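Local coordinates for protein flavoredoxin (Methanosarcina acetivorans, PDB 3BNK) that binds flavin mononucleotide and probably serves in electron transport as a member of the flavoredoxin family, at residues Leu21-Met32 with Tyr56-Phe67; Val11-Thr19 with Leu160-Tyr169. All coordinates share one frame; numbering follows the deposited sequence.

Contact 1 of 2, residues Leu21-Met32 with Tyr56-Phe67. With FMN (flavin mononucleotide), chain D.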
loop_
_atom_site.group_PDB
_atom_site.type_symbol
_atom_site.label_atom_id
_atom_site.label_comp_id
_atom_site.label_asym_id
_atom_site.label_seq_id
_atom_site.Cartn_x
_atom_site.Cartn_y
_atom_site.Cartn_z
ATOM N N LEU B 21 -11.218 -7.335 3.581
ATOM C CA LEU B 21 -10.981 -7.189 4.998
ATOM C C LEU B 21 -12.097 -7.901 5.760
ATOM O O LEU B 21 -13.278 -7.566 5.597
ATOM C CB LEU B 21 -10.927 -5.699 5.372
ATOM C CG LEU B 21 -10.666 -5.268 6.824
ATOM C CD1 LEU B 21 -11.725 -5.764 7.754
ATOM C CD2 LEU B 21 -9.307 -5.737 7.336
ATOM N N GLY B 22 -11.713 -8.875 6.581
ATOM C CA GLY B 22 -12.670 -9.673 7.343
ATOM C C GLY B 22 -12.705 -9.292 8.819
ATOM O O GLY B 22 -11.668 -9.088 9.444
ATOM N N ALA B 23 -13.912 -9.177 9.360
ATOM C CA ALA B 23 -14.096 -8.984 10.786
ATOM C C ALA B 23 -15.415 -9.582 11.250
ATOM O O ALA B 23 -16.404 -9.624 10.498
ATOM C CB ALA B 23 -14.006 -7.503 11.148
ATOM N N ASN B 24 -15.413 -10.097 12.473
ATOM C CA ASN B 24 -16.660 -10.431 13.138
ATOM C C ASN B 24 -17.275 -9.155 13.670
ATOM O O ASN B 24 -16.582 -8.339 14.281
ATOM C CB ASN B 24 -16.447 -11.422 14.285
ATOM C CG ASN B 24 -16.449 -12.871 13.819
ATOM O OD1 ASN B 24 -16.389 -13.163 12.620
ATOM N ND2 ASN B 24 -16.527 -13.785 14.771
ATOM N N VAL B 25 -18.562 -8.979 13.394
ATOM C CA VAL B 25 -19.340 -7.875 13.931
ATOM C C VAL B 25 -20.568 -8.532 14.534
ATOM O O VAL B 25 -21.298 -9.248 13.839
ATOM C CB VAL B 25 -19.740 -6.829 12.858
ATOM C CG1 VAL B 25 -20.132 -5.504 13.530
ATOM C CG2 VAL B 25 -18.607 -6.583 11.848
ATOM N N LYS B 26 -20.760 -8.327 15.839
ATOM C CA LYS B 26 -21.816 -8.990 16.609
ATOM C C LYS B 26 -21.849 -10.505 16.348
ATOM O O LYS B 26 -22.920 -11.099 16.166
ATOM C CB LYS B 26 -23.187 -8.352 16.331
ATOM C CG LYS B 26 -23.345 -6.939 16.867
ATOM C CD LYS B 26 -24.592 -6.280 16.281
ATOM C CE LYS B 26 -24.560 -4.774 16.469
ATOM N NZ LYS B 26 -25.405 -4.085 15.445
ATOM N N GLY B 27 -20.663 -11.111 16.321
ATOM C CA GLY B 27 -20.519 -12.559 16.181
ATOM C C GLY B 27 -20.641 -13.110 14.769
ATOM O O GLY B 27 -20.459 -14.319 14.560
ATOM N N LYS B 28 -20.936 -12.233 13.803
ATOM C CA LYS B 28 -21.152 -12.637 12.404
ATOM C C LYS B 28 -20.062 -12.090 11.490
ATOM O O LYS B 28 -19.640 -10.949 11.631
ATOM C CB LYS B 28 -22.531 -12.173 11.927
ATOM C CG LYS B 28 -23.026 -12.811 10.632
ATOM C CD LYS B 28 -24.574 -12.858 10.547
ATOM C CE LYS B 28 -25.236 -11.490 10.725
ATOM N NZ LYS B 28 -24.746 -10.429 9.783
ATOM N N ALA B 29 -19.618 -12.915 10.548
ATOM C CA ALA B 29 -18.529 -12.541 9.661
ATOM C C ALA B 29 -18.951 -11.428 8.698
ATOM O O ALA B 29 -20.044 -11.454 8.100
ATOM C CB ALA B 29 -18.018 -13.746 8.905
ATOM N N ASN B 30 -18.073 -10.441 8.583
ATOM C CA ASN B 30 -18.238 -9.374 7.630
ATOM C C ASN B 30 -17.010 -9.291 6.750
ATOM O O ASN B 30 -15.916 -9.653 7.174
ATOM C CB ASN B 30 -18.488 -8.041 8.337
ATOM C CG ASN B 30 -19.062 -7.000 7.410
ATOM O OD1 ASN B 30 -19.995 -7.270 6.654
ATOM N ND2 ASN B 30 -18.514 -5.802 7.465
ATOM N N LEU B 31 -17.220 -8.858 5.506
ATOM C CA LEU B 31 -16.145 -8.564 4.570
ATOM C C LEU B 31 -16.398 -7.239 3.871
ATOM O O LEU B 31 -17.517 -6.953 3.467
ATOM C CB LEU B 31 -16.023 -9.694 3.542
ATOM C CG LEU B 31 -15.818 -11.013 4.297
ATOM C CD1 LEU B 31 -16.698 -12.126 3.795
ATOM C CD2 LEU B 31 -14.354 -11.407 4.412
ATOM N N MET B 32 -15.356 -6.429 3.748
ATOM C CA MET B 32 -15.401 -5.243 2.911
ATOM C C MET B 32 -14.169 -5.196 2.010
ATOM O O MET B 32 -13.099 -5.675 2.392
ATOM C CB MET B 32 -15.493 -3.966 3.759
ATOM C CG MET B 32 -14.332 -3.752 4.721
ATOM S SD MET B 32 -14.229 -2.062 5.320
ATOM C CE MET B 32 -13.139 -1.291 4.131
ATOM N N TYR B 56 -19.409 -0.347 8.514
ATOM C CA TYR B 56 -19.879 -1.271 9.541
ATOM C C TYR B 56 -18.716 -2.045 10.158
ATOM O O TYR B 56 -18.755 -2.418 11.333
ATOM C CB TYR B 56 -20.891 -2.232 8.905
ATOM C CG TYR B 56 -21.605 -3.163 9.847
ATOM C CD1 TYR B 56 -22.525 -2.674 10.787
ATOM C CD2 TYR B 56 -21.402 -4.536 9.774
ATOM C CE1 TYR B 56 -23.201 -3.529 11.640
ATOM C CE2 TYR B 56 -22.073 -5.399 10.620
ATOM C CZ TYR B 56 -22.970 -4.892 11.552
ATOM O OH TYR B 56 -23.635 -5.752 12.400
ATOM N N THR B 57 -17.679 -2.263 9.349
ATOM C CA THR B 57 -16.523 -3.068 9.731
ATOM C C THR B 57 -15.783 -2.599 11.021
ATOM O O THR B 57 -15.439 -3.450 11.851
ATOM C CB THR B 57 -15.575 -3.265 8.510
ATOM O OG1 THR B 57 -16.279 -3.973 7.473
ATOM C CG2 THR B 57 -14.304 -4.035 8.882
ATOM N N PRO B 58 -15.550 -1.261 11.199
ATOM C CA PRO B 58 -14.795 -0.800 12.377
ATOM C C PRO B 58 -15.365 -1.220 13.727
ATOM O O PRO B 58 -14.573 -1.530 14.626
ATOM C CB PRO B 58 -14.821 0.727 12.250
ATOM C CG PRO B 58 -15.029 0.971 10.810
ATOM C CD PRO B 58 -15.935 -0.123 10.342
ATOM N N GLU B 59 -16.698 -1.231 13.871
ATOM C CA GLU B 59 -17.356 -1.746 15.090
ATOM C C GLU B 59 -16.863 -3.143 15.435
ATOM O O GLU B 59 -16.631 -3.442 16.587
ATOM C CB GLU B 59 -18.872 -1.843 14.932
ATOM C CG GLU B 59 -19.575 -0.572 14.519
ATOM C CD GLU B 59 -21.075 -0.755 14.444
ATOM O OE1 GLU B 59 -21.609 -1.692 15.105
ATOM O OE2 GLU B 59 -21.714 0.055 13.734
ATOM N N GLY B 60 -16.747 -3.997 14.421
ATOM C CA GLY B 60 -16.307 -5.368 14.603
ATOM C C GLY B 60 -14.834 -5.486 14.946
ATOM O O GLY B 60 -14.462 -6.253 15.833
ATOM N N ILE B 61 -13.989 -4.728 14.247
ATOM C CA ILE B 61 -12.569 -4.724 14.572
ATOM C C ILE B 61 -12.337 -4.189 15.999
ATOM O O ILE B 61 -11.553 -4.763 16.756
ATOM C CB ILE B 61 -11.705 -3.998 13.517
ATOM C CG1 ILE B 61 -11.918 -4.644 12.133
ATOM C CG2 ILE B 61 -10.237 -4.062 13.897
ATOM C CD1 ILE B 61 -11.094 -4.027 11.021
ATOM N N ALA B 62 -13.058 -3.131 16.373
ATOM C CA ALA B 62 -12.992 -2.621 17.750
ATOM C C ALA B 62 -13.447 -3.659 18.787
ATOM O O ALA B 62 -12.807 -3.802 19.817
ATOM C CB ALA B 62 -13.782 -1.309 17.882
ATOM N N GLU B 63 -14.531 -4.384 18.496
ATOM C CA GLU B 63 -15.105 -5.397 19.395
ATOM C C GLU B 63 -14.099 -6.522 19.667
ATOM O O GLU B 63 -13.820 -6.884 20.816
ATOM C CB GLU B 63 -16.384 -6.017 18.778
ATOM C CG GLU B 63 -17.570 -5.047 18.482
ATOM C CD GLU B 63 -18.765 -5.685 17.702
ATOM O OE1 GLU B 63 -18.824 -6.916 17.510
ATOM O OE2 GLU B 63 -19.670 -4.924 17.284
ATOM N N ASN B 64 -13.545 -7.062 18.587
ATOM C CA ASN B 64 -12.731 -8.268 18.651
ATOM C C ASN B 64 -11.239 -8.035 18.761
ATOM O O ASN B 64 -10.509 -8.928 19.169
ATOM C CB ASN B 64 -13.019 -9.149 17.436
ATOM C CG ASN B 64 -14.403 -9.705 17.466
ATOM O OD1 ASN B 64 -14.709 -10.600 18.256
ATOM N ND2 ASN B 64 -15.270 -9.167 16.619
ATOM N N GLY B 65 -10.785 -6.852 18.375
ATOM C CA GLY B 65 -9.358 -6.575 18.368
ATOM C C GLY B 65 -8.637 -7.500 17.413
ATOM O O GLY B 65 -7.510 -7.923 17.686
ATOM N N SER B 66 -9.298 -7.813 16.294
ATOM C CA SER B 66 -8.740 -8.705 15.289
ATOM C C SER B 66 -9.376 -8.469 13.926
ATOM O O SER B 66 -10.489 -7.964 13.837
ATOM C CB SER B 66 -8.895 -10.173 15.697
ATOM O OG SER B 66 -10.213 -10.635 15.479
ATOM N N PHE B 67 -8.653 -8.859 12.874
ATOM C CA PHE B 67 -9.143 -8.775 11.516
ATOM C C PHE B 67 -8.274 -9.632 10.586
ATOM O O PHE B 67 -7.193 -10.094 10.964
ATOM C CB PHE B 67 -9.208 -7.312 11.032
ATOM C CG PHE B 67 -7.860 -6.627 10.934
ATOM C CD1 PHE B 67 -7.127 -6.662 9.741
ATOM C CD2 PHE B 67 -7.329 -5.926 12.024
ATOM C CE1 PHE B 67 -5.894 -6.011 9.639
ATOM C CE2 PHE B 67 -6.089 -5.279 11.940
ATOM C CZ PHE B 67 -5.370 -5.318 10.748
HETATM N N1 FMN D . -13.340 1.666 2.184
HETATM C C2 FMN D . -12.427 2.004 3.164
HETATM O O2 FMN D . -12.830 2.539 4.191
HETATM N N3 FMN D . -11.080 1.733 2.992
HETATM C C4 FMN D . -10.659 1.122 1.822
HETATM O O4 FMN D . -9.464 0.896 1.670
HETATM C C4A FMN D . -11.584 0.783 0.827
HETATM N N5 FMN D . -11.171 0.180 -0.354
HETATM C C5A FMN D . -12.085 -0.172 -1.329
HETATM C C6 FMN D . -11.628 -0.804 -2.492
HETATM C C7 FMN D . -12.540 -1.162 -3.496
HETATM C C7M FMN D . -12.032 -1.930 -4.680
HETATM C C8 FMN D . -13.905 -0.890 -3.328
HETATM C C8M FMN D . -14.937 -1.475 -4.268
HETATM C C9 FMN D . -14.352 -0.273 -2.151
HETATM C C9A FMN D . -13.454 0.084 -1.143
HETATM N N10 FMN D . -13.884 0.698 0.039
HETATM C C10 FMN D . -12.946 1.053 1.013
HETATM C "C1'" FMN D . -15.351 0.893 0.313
HETATM C "C2'" FMN D . -15.924 -0.142 1.274
HETATM O "O2'" FMN D . -15.436 -1.432 0.955
HETATM C "C3'" FMN D . -17.449 -0.196 1.174
HETATM O "O3'" FMN D . -18.064 1.029 1.530
HETATM C "C4'" FMN D . -18.020 -1.366 1.975
HETATM O "O4'" FMN D . -19.368 -1.533 1.626
HETATM C "C5'" FMN D . -17.914 -1.222 3.487
HETATM O "O5'" FMN D . -18.450 -2.432 3.991
HETATM P P FMN D . -19.061 -2.563 5.481
HETATM O O1P FMN D . -20.027 -1.438 5.713
HETATM O O2P FMN D . -17.922 -2.433 6.449
HETATM O O3P FMN D . -19.725 -3.895 5.696
HETATM O O HOH W 1 -12.850 -9.492 13.856
HETATM O O HOH W 2 -18.288 -9.517 17.628
#
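Helix 57-64 packs against the beta hairpin of strands 21-25 and 28-32 in the FMN-binding, flavin reductase-like beta fold, with the flavin phosphate at the helix's N-terminal end. Strand and helix cross at 77°, and Gly60, with no side chain, lets the two backbones come close: its CA lies 4.0 Å from that of Val25 and 3.0 Å from Asn24 O. Farther along the strand toward Leu21, Ala23 CB meets Ile61 CG1, and Leu21 extends its two methyls to Thr57 CG2 and the Phe67 ring. Val25 lays CG1 over one face of the Tyr56 ring, a CH-pi contact; its chi1 of -161° swings CG1 away from its own backbone N. The hairpin's type I' turn is held by Glu63, whose OE1 uses its syn lone pair to accept Lys26 N at 2.9 Å. Water 2 joins the same oxygen to Gly27 N. At the cofactor end, Tyr56 N and Thr57 N both donate to the phosphate, consistent with stabilisation of its charge by the helix start; Ser87 and Lys93 also bond to FMN. Asn30 ND2 donates almost straight (170°) to FMN O3P and only weakly to Thr57 OG1, 2.9 Å away.

Contact 2 of 2, residues Val11-Thr19 with Leu160-Tyr169. With FMN (flavin mononucleotide), chain D.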
loop_
_atom_site.group_PDB
_atom_site.type_symbol
_atom_site.label_atom_id
_atom_site.label_comp_id
_atom_site.label_asym_id
_atom_site.label_seq_id
_atom_site.Cartn_x
_atom_site.Cartn_y
_atom_site.Cartn_z
ATOM N N VAL B 11 -5.099 12.605 -3.718
ATOM C CA VAL B 11 -4.558 11.618 -4.633
ATOM C C VAL B 11 -4.352 10.290 -3.926
ATOM O O VAL B 11 -3.931 10.227 -2.758
ATOM C CB VAL B 11 -3.298 12.142 -5.414
ATOM C CG1 VAL B 11 -2.659 13.330 -4.718
ATOM C CG2 VAL B 11 -2.288 11.035 -5.690
ATOM N N PHE B 12 -4.682 9.226 -4.645
ATOM C CA PHE B 12 -4.583 7.883 -4.123
ATOM C C PHE B 12 -3.254 7.278 -4.561
ATOM O O PHE B 12 -2.543 7.851 -5.401
ATOM C CB PHE B 12 -5.773 7.061 -4.618
ATOM C CG PHE B 12 -7.090 7.439 -3.969
ATOM C CD1 PHE B 12 -7.817 8.548 -4.410
ATOM C CD2 PHE B 12 -7.601 6.679 -2.920
ATOM C CE1 PHE B 12 -9.043 8.897 -3.821
ATOM C CE2 PHE B 12 -8.822 7.012 -2.315
ATOM C CZ PHE B 12 -9.546 8.133 -2.765
ATOM N N ILE B 13 -2.899 6.133 -3.981
ATOM C CA ILE B 13 -1.650 5.478 -4.347
ATOM C C ILE B 13 -1.870 4.783 -5.710
ATOM O O ILE B 13 -2.935 4.196 -5.930
ATOM C CB ILE B 13 -1.178 4.452 -3.257
ATOM C CG1 ILE B 13 -1.154 5.093 -1.863
ATOM C CG2 ILE B 13 0.196 3.827 -3.627
ATOM C CD1 ILE B 13 -0.217 6.279 -1.727
ATOM N N TYR B 14 -0.874 4.885 -6.592
ATOM C CA TYR B 14 -0.897 4.293 -7.943
ATOM C C TYR B 14 0.024 3.076 -8.088
ATOM O O TYR B 14 1.239 3.239 -8.209
ATOM C CB TYR B 14 -0.569 5.359 -9.011
ATOM C CG TYR B 14 -1.716 6.323 -9.209
ATOM C CD1 TYR B 14 -1.922 7.378 -8.326
ATOM C CD2 TYR B 14 -2.637 6.139 -10.250
ATOM C CE1 TYR B 14 -3.012 8.251 -8.479
ATOM C CE2 TYR B 14 -3.719 7.005 -10.414
ATOM C CZ TYR B 14 -3.902 8.055 -9.523
ATOM O OH TYR B 14 -4.983 8.895 -9.679
ATOM N N PRO B 15 -0.548 1.850 -8.059
ATOM C CA PRO B 15 -1.946 1.544 -7.776
ATOM C C PRO B 15 -2.098 1.199 -6.305
ATOM O O PRO B 15 -1.113 1.203 -5.562
ATOM C CB PRO B 15 -2.168 0.256 -8.575
ATOM C CG PRO B 15 -0.839 -0.473 -8.402
ATOM C CD PRO B 15 0.216 0.615 -8.358
ATOM N N MET B 16 -3.331 0.880 -5.921
ATOM C CA MET B 16 -3.636 0.224 -4.669
ATOM C C MET B 16 -3.711 -1.286 -4.870
ATOM O O MET B 16 -3.995 -1.757 -5.973
ATOM C CB MET B 16 -4.970 0.719 -4.109
ATOM C CG MET B 16 -4.942 2.145 -3.581
ATOM S SD MET B 16 -6.598 2.767 -3.255
ATOM C CE MET B 16 -7.022 3.392 -4.892
ATOM N N PRO B 17 -3.484 -2.052 -3.788
ATOM C CA PRO B 17 -3.758 -3.483 -3.820
ATOM C C PRO B 17 -5.272 -3.720 -3.698
ATOM O O PRO B 17 -6.027 -2.789 -3.407
ATOM C CB PRO B 17 -3.041 -3.984 -2.564
ATOM C CG PRO B 17 -3.147 -2.819 -1.613
ATOM C CD PRO B 17 -2.998 -1.607 -2.463
ATOM N N VAL B 18 -5.719 -4.942 -3.928
ATOM C CA VAL B 18 -7.138 -5.276 -3.761
ATOM C C VAL B 18 -7.255 -6.434 -2.794
ATOM O O VAL B 18 -6.801 -7.560 -3.067
ATOM C CB VAL B 18 -7.854 -5.600 -5.103
ATOM C CG1 VAL B 18 -9.275 -6.083 -4.861
ATOM C CG2 VAL B 18 -7.854 -4.389 -6.004
ATOM N N THR B 19 -7.866 -6.139 -1.654
ATOM C CA THR B 19 -7.951 -7.090 -0.588
ATOM C C THR B 19 -9.375 -7.135 -0.051
ATOM O O THR B 19 -10.169 -6.227 -0.282
ATOM C CB THR B 19 -6.896 -6.799 0.549
ATOM O OG1 THR B 19 -6.727 -7.968 1.329
ATOM C CG2 THR B 19 -7.352 -5.756 1.485
ATOM N N LEU B 160 -5.659 -8.706 -7.875
ATOM C CA LEU B 160 -6.144 -7.471 -8.495
ATOM C C LEU B 160 -5.447 -6.227 -7.940
ATOM O O LEU B 160 -4.880 -6.255 -6.851
ATOM C CB LEU B 160 -7.659 -7.359 -8.317
ATOM C CG LEU B 160 -8.458 -8.403 -9.087
ATOM C CD1 LEU B 160 -9.861 -8.539 -8.486
ATOM C CD2 LEU B 160 -8.475 -8.046 -10.590
ATOM N N LEU B 161 -5.478 -5.163 -8.739
ATOM C CA LEU B 161 -4.954 -3.832 -8.426
ATOM C C LEU B 161 -6.075 -2.832 -8.642
ATOM O O LEU B 161 -7.020 -3.089 -9.400
ATOM C CB LEU B 161 -3.779 -3.448 -9.341
ATOM C CG LEU B 161 -2.638 -4.449 -9.499
ATOM C CD1 LEU B 161 -1.704 -4.027 -10.616
ATOM C CD2 LEU B 161 -1.864 -4.626 -8.189
ATOM N N LEU B 162 -5.953 -1.682 -7.988
ATOM C CA LEU B 162 -7.014 -0.706 -7.996
ATOM C C LEU B 162 -6.455 0.673 -8.175
ATOM O O LEU B 162 -5.412 1.025 -7.629
ATOM C CB LEU B 162 -7.855 -0.767 -6.713
ATOM C CG LEU B 162 -8.917 0.335 -6.516
ATOM C CD1 LEU B 162 -10.091 0.138 -7.473
ATOM C CD2 LEU B 162 -9.399 0.405 -5.079
ATOM N N THR B 163 -7.196 1.458 -8.934
ATOM C CA THR B 163 -6.879 2.839 -9.129
ATOM C C THR B 163 -8.176 3.662 -8.914
ATOM O O THR B 163 -9.240 3.300 -9.412
ATOM C CB THR B 163 -6.149 2.971 -10.503
ATOM O OG1 THR B 163 -5.319 4.126 -10.529
ATOM C CG2 THR B 163 -7.083 2.950 -11.650
ATOM N N MET B 164 -8.095 4.703 -8.083
ATOM C CA MET B 164 -9.214 5.627 -7.857
ATOM C C MET B 164 -8.735 7.072 -8.099
ATOM O O MET B 164 -7.535 7.320 -8.056
ATOM C CB MET B 164 -9.778 5.456 -6.440
ATOM C CG MET B 164 -10.517 4.135 -6.212
ATOM S SD MET B 164 -11.272 4.010 -4.578
ATOM C CE MET B 164 -12.474 2.699 -4.805
ATOM N N PRO B 165 -9.660 8.034 -8.345
ATOM C CA PRO B 165 -11.121 7.967 -8.457
ATOM C C PRO B 165 -11.615 7.537 -9.837
ATOM O O PRO B 165 -12.815 7.442 -10.048
ATOM C CB PRO B 165 -11.557 9.408 -8.176
ATOM C CG PRO B 165 -10.475 10.215 -8.738
ATOM C CD PRO B 165 -9.188 9.422 -8.507
ATOM N N ASP B 166 -10.701 7.255 -10.758
ATOM C CA ASP B 166 -11.082 6.664 -12.030
ATOM C C ASP B 166 -11.820 5.327 -11.837
ATOM O O ASP B 166 -12.575 4.899 -12.712
ATOM C CB ASP B 166 -9.856 6.505 -12.931
ATOM C CG ASP B 166 -8.809 5.594 -12.337
ATOM O OD1 ASP B 166 -8.090 6.002 -11.389
ATOM O OD2 ASP B 166 -8.709 4.464 -12.829
ATOM N N ASN B 167 -11.597 4.679 -10.691
ATOM C CA ASN B 167 -12.272 3.426 -10.335
ATOM C C ASN B 167 -12.037 2.242 -11.287
ATOM O O ASN B 167 -12.988 1.684 -11.837
ATOM C CB ASN B 167 -13.771 3.658 -10.086
ATOM C CG ASN B 167 -14.030 4.589 -8.913
ATOM O OD1 ASN B 167 -13.150 4.831 -8.080
ATOM N ND2 ASN B 167 -15.243 5.118 -8.841
ATOM N N SER B 168 -10.770 1.857 -11.462
ATOM C CA SER B 168 -10.420 0.739 -12.356
ATOM C C SER B 168 -9.734 -0.411 -11.617
ATOM O O SER B 168 -9.032 -0.209 -10.635
ATOM C CB SER B 168 -9.537 1.208 -13.519
ATOM O OG SER B 168 -10.018 2.410 -14.112
ATOM N N TYR B 169 -9.964 -1.628 -12.094
ATOM C CA TYR B 169 -9.189 -2.780 -11.667
ATOM C C TYR B 169 -8.188 -3.104 -12.752
ATOM O O TYR B 169 -8.425 -2.807 -13.937
ATOM C CB TYR B 169 -10.084 -3.987 -11.424
ATOM C CG TYR B 169 -10.945 -3.935 -10.172
ATOM C CD1 TYR B 169 -12.336 -3.925 -10.276
ATOM C CD2 TYR B 169 -10.371 -3.935 -8.895
ATOM C CE1 TYR B 169 -13.144 -3.910 -9.152
ATOM C CE2 TYR B 169 -11.175 -3.925 -7.741
ATOM C CZ TYR B 169 -12.568 -3.914 -7.883
ATOM O OH TYR B 169 -13.395 -3.889 -6.782
HETATM N N1 FMN D . -13.340 1.666 2.184
HETATM C C2 FMN D . -12.427 2.004 3.164
HETATM O O2 FMN D . -12.830 2.539 4.191
HETATM N N3 FMN D . -11.080 1.733 2.992
HETATM C C4 FMN D . -10.659 1.122 1.822
HETATM O O4 FMN D . -9.464 0.896 1.670
HETATM C C4A FMN D . -11.584 0.783 0.827
HETATM N N5 FMN D . -11.171 0.180 -0.354
HETATM C C5A FMN D . -12.085 -0.172 -1.329
HETATM C C6 FMN D . -11.628 -0.804 -2.492
HETATM C C7 FMN D . -12.540 -1.162 -3.496
HETATM C C7M FMN D . -12.032 -1.930 -4.680
HETATM C C8 FMN D . -13.905 -0.890 -3.328
HETATM C C8M FMN D . -14.937 -1.475 -4.268
HETATM C C9 FMN D . -14.352 -0.273 -2.151
HETATM C C9A FMN D . -13.454 0.084 -1.143
HETATM N N10 FMN D . -13.884 0.698 0.039
HETATM C C10 FMN D . -12.946 1.053 1.013
HETATM C "C1'" FMN D . -15.351 0.893 0.313
HETATM C "C2'" FMN D . -15.924 -0.142 1.274
HETATM O "O2'" FMN D . -15.436 -1.432 0.955
HETATM C "C3'" FMN D . -17.449 -0.196 1.174
HETATM O "O3'" FMN D . -18.064 1.029 1.530
HETATM C "C4'" FMN D . -18.020 -1.366 1.975
HETATM O "O4'" FMN D . -19.368 -1.533 1.626
HETATM C "C5'" FMN D . -17.914 -1.222 3.487
HETATM O "O5'" FMN D . -18.450 -2.432 3.991
HETATM P P FMN D . -19.061 -2.563 5.481
HETATM O O1P FMN D . -20.027 -1.438 5.713
HETATM O O2P FMN D . -17.922 -2.433 6.449
HETATM O O3P FMN D . -19.725 -3.895 5.696
HETATM O O HOH W 3 -5.777 9.717 -7.316
HETATM O O HOH W 4 -5.062 5.194 -7.502
HETATM O O HOH W 5 -3.557 -6.861 -4.511
HETATM O O HOH W 6 -6.369 -9.158 -5.246
#
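Met16 sets CG beside its backbone N (chi1 -71°) and bends at chi3 (-86°), bringing CE to 3.8 Å from Leu162 CD2 and an equal distance from Met164 CB. Leu162 turns CG away from its own N, and the two side chains run side by side on one face of an antiparallel beta ladder between strands 16-25 and 160-163. Met16 and Leu162 form its hydrogen-bonded pair: Met16 N reaches Leu162 O at 2.7 Å, in the carbonyl plane, and Leu162 N returns to Met16 O. Pro17 suits the neighbouring non-hydrogen-bonded position, where this ladder asks for no N-H from that residue. Beyond it, water 5 joins Val18 N to Leu160 O, while water 6 links Val18 O to Leu160 N. At the other end Met164 places CB over the centre of the Phe12 ring, 9° off the normal, and its SD makes an oblique Met-aromatic contact. Arg39 of the second subunit adds a cation-pi contact to Phe12, and Tyr169 continues the sheet into that subunit. A G1 bulge, Asn167 and Ser168 facing Thr163, returns the chain to Tyr169, whose OH is bonded to Asp81. Val18 CG2 meets the Tyr169 ring edge, and branched, apolar Leu162 suits the dimethylbenzene end of the flavin, its CD2 lying 3.5 Å from FMN C7M.

Overall arrangement
Both contacts are largely buried and share strand 16-25, yet they lie on opposite sides of the chain's centre, with about 23 Å between their centres. Contact 1 joins segments only 24 residues apart, whereas contact 2 brings together segments 141 residues apart. FMN touches both: the polar groups of contact 1 hold its phosphate, while contact 2 offers mainly apolar side chains to its dimethylbenzene end. Their chemistry differs accordingly. Contact 1 sets a helix on a hairpin through side-chain packing, with exposed polar residues around the turn; contact 2 combines a short backbone ladder, continued at both ends by waters, with apolar side-chain packing. Only contact 2 reaches the second subunit.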